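Local coordinates for allergen Bos d 2 (Bos taurus, PDB 4WFV), which probably carries pheromones or other small odorants as a secreted lipocalin, and is a major allergen of cow dander, at residues A[28-39]-A[104-115]. Sequence-based numbering, arbitrary orientation.
Sequences KIVEGGPLRNYY and NYDGERITKMTE
The segment 28-39, mostly loop, folds over the inner side of the hairpin 104-115, with alpha carbons of Lys-28 and Thr-111 7.9 Å apart, and leads into strand 38-45. At the hairpin end, Lys-28 NZ forms a salt bridge with Asp-106 OD2 (2.7 Å), on the anti side and tilted out of the carboxylate plane. The lysine chain bends at chi2 (-70°), and its CG packs 3.6 Å from Thr-111 OG1, which is hydrogen-bonded to Asn-25. A water links NZ to Asn-104 OD1; Asn-104 ND2 bonds to Asn-86. Asp-106 OD1 accepts from Glu-108 N (an Asx turn) and Arg-109 N (an Asx motif) from opposite faces, which holds it in place. Arg-109 lies near Lys-28 but pairs with Asp-27.

In the middle the contact is apolar. Leu-35 CD1 touches both Met-113 SD (3.7 Å) and Asn-104 CB (3.7 Å). Met-113 bends at chi3 (-77°), and its CE reaches Ile-29 CG2 (3.7 Å).

At the far end Tyr-39 OH donates to Glu-115 OE1 (2.7 Å), on the syn side, tilted out of plane; ring and carboxylate planes stand 81° apart. Thr-100 also bonds OE1. A second water joins Glu-115 OE2 to Leu-35 O and Asn-37 N.

As in other lipocalins, this long loop folds back over the open end of the barrel. It connects strand 17-23, whose Ala-23 touches Ile-29 and Met-113, to strand 38-45, beside strand 50-59.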
# COMPACT_ATOMS: atom_id res chain seq x y z
N LYS A 28 -8.47 -8.24 -7.02
CA LYS A 28 -7.31 -8.38 -6.15
C LYS A 28 -7.45 -7.63 -4.82
O LYS A 28 -6.80 -8.00 -3.84
CB LYS A 28 -6.04 -7.90 -6.84
CG LYS A 28 -5.61 -8.73 -8.03
CD LYS A 28 -5.12 -10.10 -7.59
CE LYS A 28 -4.58 -10.92 -8.77
NZ LYS A 28 -4.00 -12.23 -8.31
N ILE A 29 -8.27 -6.58 -4.79
CA ILE A 29 -8.34 -5.70 -3.62
C ILE A 29 -9.70 -5.61 -2.93
O ILE A 29 -9.85 -4.89 -1.97
CB ILE A 29 -7.87 -4.26 -3.96
CG1 ILE A 29 -8.77 -3.62 -5.02
CG2 ILE A 29 -6.41 -4.27 -4.38
CD1 ILE A 29 -8.63 -2.08 -5.07
N VAL A 30 -10.69 -6.36 -3.42
CA VAL A 30 -11.97 -6.43 -2.71
C VAL A 30 -11.81 -7.23 -1.42
O VAL A 30 -10.78 -7.85 -1.20
CB VAL A 30 -13.08 -7.05 -3.59
CG1 VAL A 30 -13.32 -6.19 -4.83
CG2 VAL A 30 -12.74 -8.50 -3.97
N GLU A 31 -12.83 -7.19 -0.57
CA GLU A 31 -12.75 -7.94 0.68
C GLU A 31 -12.38 -9.40 0.44
O GLU A 31 -12.92 -10.05 -0.45
CB GLU A 31 -14.07 -7.83 1.44
CG GLU A 31 -14.28 -6.47 2.06
CD GLU A 31 -15.56 -6.40 2.87
OE1 GLU A 31 -16.55 -5.83 2.36
OE2 GLU A 31 -15.56 -6.92 4.00
N GLY A 32 -11.44 -9.91 1.22
CA GLY A 32 -10.97 -11.27 1.05
C GLY A 32 -9.97 -11.44 -0.09
O GLY A 32 -9.47 -12.54 -0.30
N GLY A 33 -9.66 -10.36 -0.81
CA GLY A 33 -8.70 -10.43 -1.90
C GLY A 33 -7.27 -10.48 -1.40
O GLY A 33 -6.95 -9.97 -0.33
N PRO A 34 -6.37 -11.08 -2.19
CA PRO A 34 -4.99 -11.27 -1.75
C PRO A 34 -4.23 -9.97 -1.48
O PRO A 34 -3.37 -9.94 -0.59
CB PRO A 34 -4.35 -12.04 -2.92
CG PRO A 34 -5.24 -11.74 -4.11
CD PRO A 34 -6.62 -11.62 -3.54
N LEU A 35 -4.55 -8.91 -2.21
CA LEU A 35 -3.81 -7.65 -2.08
C LEU A 35 -4.60 -6.61 -1.33
O LEU A 35 -4.30 -5.42 -1.43
CB LEU A 35 -3.41 -7.10 -3.46
CG LEU A 35 -2.71 -8.14 -4.34
CD1 LEU A 35 -2.29 -7.53 -5.68
CD2 LEU A 35 -1.52 -8.75 -3.60
N ARG A 36 -5.61 -7.04 -0.58
CA ARG A 36 -6.26 -6.16 0.39
C ARG A 36 -5.61 -6.39 1.75
O ARG A 36 -5.86 -7.40 2.41
CB ARG A 36 -7.75 -6.44 0.46
CG ARG A 36 -8.55 -5.34 1.15
CD ARG A 36 -9.99 -5.76 1.27
NE ARG A 36 -10.87 -4.79 1.92
CZ ARG A 36 -11.66 -3.93 1.27
NH1 ARG A 36 -11.66 -3.88 -0.05
NH2 ARG A 36 -12.46 -3.12 1.95
N ASN A 37 -4.72 -5.48 2.12
CA ASN A 37 -3.84 -5.70 3.26
C ASN A 37 -3.96 -4.54 4.23
O ASN A 37 -3.80 -3.38 3.84
CB ASN A 37 -2.40 -5.86 2.77
CG ASN A 37 -2.28 -6.88 1.65
OD1 ASN A 37 -1.62 -6.62 0.63
ND2 ASN A 37 -2.93 -8.03 1.81
N TYR A 38 -4.27 -4.85 5.48
CA TYR A 38 -4.53 -3.83 6.48
C TYR A 38 -3.26 -3.46 7.23
O TYR A 38 -2.90 -4.10 8.23
CB TYR A 38 -5.66 -4.27 7.42
CG TYR A 38 -6.96 -4.57 6.71
CD1 TYR A 38 -7.81 -3.54 6.30
CD2 TYR A 38 -7.35 -5.88 6.44
CE1 TYR A 38 -9.01 -3.82 5.64
CE2 TYR A 38 -8.55 -6.16 5.78
CZ TYR A 38 -9.37 -5.12 5.39
OH TYR A 38 -10.56 -5.38 4.75
N TYR A 39 -2.60 -2.42 6.75
CA TYR A 39 -1.33 -1.96 7.30
C TYR A 39 -1.42 -1.65 8.77
O TYR A 39 -2.43 -1.15 9.25
CB TYR A 39 -0.88 -0.68 6.58
CG TYR A 39 -0.16 -0.91 5.27
CD1 TYR A 39 -0.85 -1.31 4.13
CD2 TYR A 39 1.21 -0.70 5.17
CE1 TYR A 39 -0.20 -1.52 2.93
CE2 TYR A 39 1.87 -0.90 3.97
CZ TYR A 39 1.17 -1.30 2.85
OH TYR A 39 1.86 -1.50 1.67
N ASN A 104 1.86 -6.07 -9.26
CA ASN A 104 1.87 -7.47 -8.84
C ASN A 104 1.73 -8.36 -10.07
O ASN A 104 0.93 -8.09 -10.95
CB ASN A 104 0.72 -7.73 -7.87
CG ASN A 104 0.49 -9.20 -7.60
OD1 ASN A 104 -0.27 -9.86 -8.32
ND2 ASN A 104 1.11 -9.72 -6.55
N TYR A 105 2.53 -9.42 -10.11
CA TYR A 105 2.41 -10.42 -11.16
C TYR A 105 2.19 -11.76 -10.51
O TYR A 105 2.98 -12.19 -9.66
CB TYR A 105 3.68 -10.44 -12.02
CG TYR A 105 3.76 -11.60 -13.00
CD1 TYR A 105 2.88 -11.70 -14.07
CD2 TYR A 105 4.76 -12.56 -12.87
CE1 TYR A 105 2.96 -12.76 -14.98
CE2 TYR A 105 4.85 -13.60 -13.76
CZ TYR A 105 3.95 -13.69 -14.81
OH TYR A 105 4.07 -14.74 -15.69
N ASP A 106 1.11 -12.43 -10.90
CA ASP A 106 0.72 -13.69 -10.27
C ASP A 106 0.89 -14.89 -11.19
O ASP A 106 0.44 -15.99 -10.86
CB ASP A 106 -0.72 -13.60 -9.74
CG ASP A 106 -1.75 -13.54 -10.84
OD1 ASP A 106 -1.38 -13.59 -12.02
OD2 ASP A 106 -2.95 -13.46 -10.52
N GLY A 107 1.55 -14.68 -12.33
CA GLY A 107 1.76 -15.75 -13.31
C GLY A 107 0.79 -15.67 -14.47
O GLY A 107 1.05 -16.22 -15.55
N GLU A 108 -0.34 -14.99 -14.26
CA GLU A 108 -1.39 -14.86 -15.26
C GLU A 108 -1.68 -13.40 -15.61
O GLU A 108 -1.78 -13.05 -16.78
CB GLU A 108 -2.68 -15.54 -14.76
CG GLU A 108 -3.82 -15.51 -15.76
CD GLU A 108 -4.88 -16.56 -15.47
OE1 GLU A 108 -4.57 -17.54 -14.76
OE2 GLU A 108 -6.02 -16.41 -15.96
N ARG A 109 -1.82 -12.56 -14.59
CA ARG A 109 -2.11 -11.16 -14.81
C ARG A 109 -1.11 -10.27 -14.11
O ARG A 109 -0.55 -10.63 -13.07
CB ARG A 109 -3.51 -10.82 -14.29
CG ARG A 109 -4.64 -11.38 -15.13
CD ARG A 109 -6.00 -10.99 -14.54
NE ARG A 109 -6.20 -11.60 -13.23
CZ ARG A 109 -7.09 -11.19 -12.34
NH1 ARG A 109 -7.89 -10.17 -12.62
NH2 ARG A 109 -7.18 -11.82 -11.17
N ILE A 110 -0.88 -9.10 -14.71
CA ILE A 110 -0.21 -8.01 -14.03
C ILE A 110 -1.28 -7.09 -13.48
O ILE A 110 -2.20 -6.71 -14.20
CB ILE A 110 0.66 -7.20 -14.99
CG1 ILE A 110 1.77 -8.10 -15.54
CG2 ILE A 110 1.30 -6.02 -14.24
CD1 ILE A 110 2.49 -7.52 -16.73
N THR A 111 -1.19 -6.77 -12.19
CA THR A 111 -2.12 -5.86 -11.55
C THR A 111 -1.38 -4.60 -11.15
O THR A 111 -0.32 -4.66 -10.51
CB THR A 111 -2.74 -6.50 -10.31
OG1 THR A 111 -3.49 -7.65 -10.71
CG2 THR A 111 -3.67 -5.52 -9.58
N LYS A 112 -1.92 -3.46 -11.56
CA LYS A 112 -1.39 -2.17 -11.16
C LYS A 112 -2.28 -1.61 -10.08
O LYS A 112 -3.49 -1.53 -10.25
CB LYS A 112 -1.38 -1.24 -12.37
CG LYS A 112 -0.46 -1.72 -13.49
CD LYS A 112 -0.89 -1.17 -14.85
CE LYS A 112 -1.00 0.34 -14.87
NZ LYS A 112 0.32 1.00 -14.80
N MET A 113 -1.70 -1.27 -8.93
CA MET A 113 -2.52 -0.80 -7.81
C MET A 113 -1.80 0.25 -6.98
O MET A 113 -0.59 0.44 -7.06
CB MET A 113 -2.95 -1.98 -6.93
CG MET A 113 -1.83 -2.64 -6.19
SD MET A 113 -2.44 -3.91 -5.05
CE MET A 113 -3.07 -2.95 -3.68
N THR A 114 -2.60 0.97 -6.20
CA THR A 114 -2.03 1.88 -5.22
C THR A 114 -2.66 1.66 -3.88
O THR A 114 -3.75 1.07 -3.78
CB THR A 114 -2.26 3.36 -5.59
OG1 THR A 114 -3.67 3.60 -5.68
CG2 THR A 114 -1.56 3.73 -6.92
N GLU A 115 -1.97 2.13 -2.85
CA GLU A 115 -2.49 2.13 -1.49
C GLU A 115 -2.32 3.52 -0.90
O GLU A 115 -1.25 4.15 -1.06
CB GLU A 115 -1.75 1.11 -0.63
CG GLU A 115 -1.92 -0.31 -1.15
CD GLU A 115 -0.93 -1.29 -0.57
OE1 GLU A 115 0.25 -0.95 -0.46
OE2 GLU A 115 -1.36 -2.41 -0.21
O HOH W 1 -1.85 -11.57 -6.69
O HOH W 2 -4.13 -3.30 0.32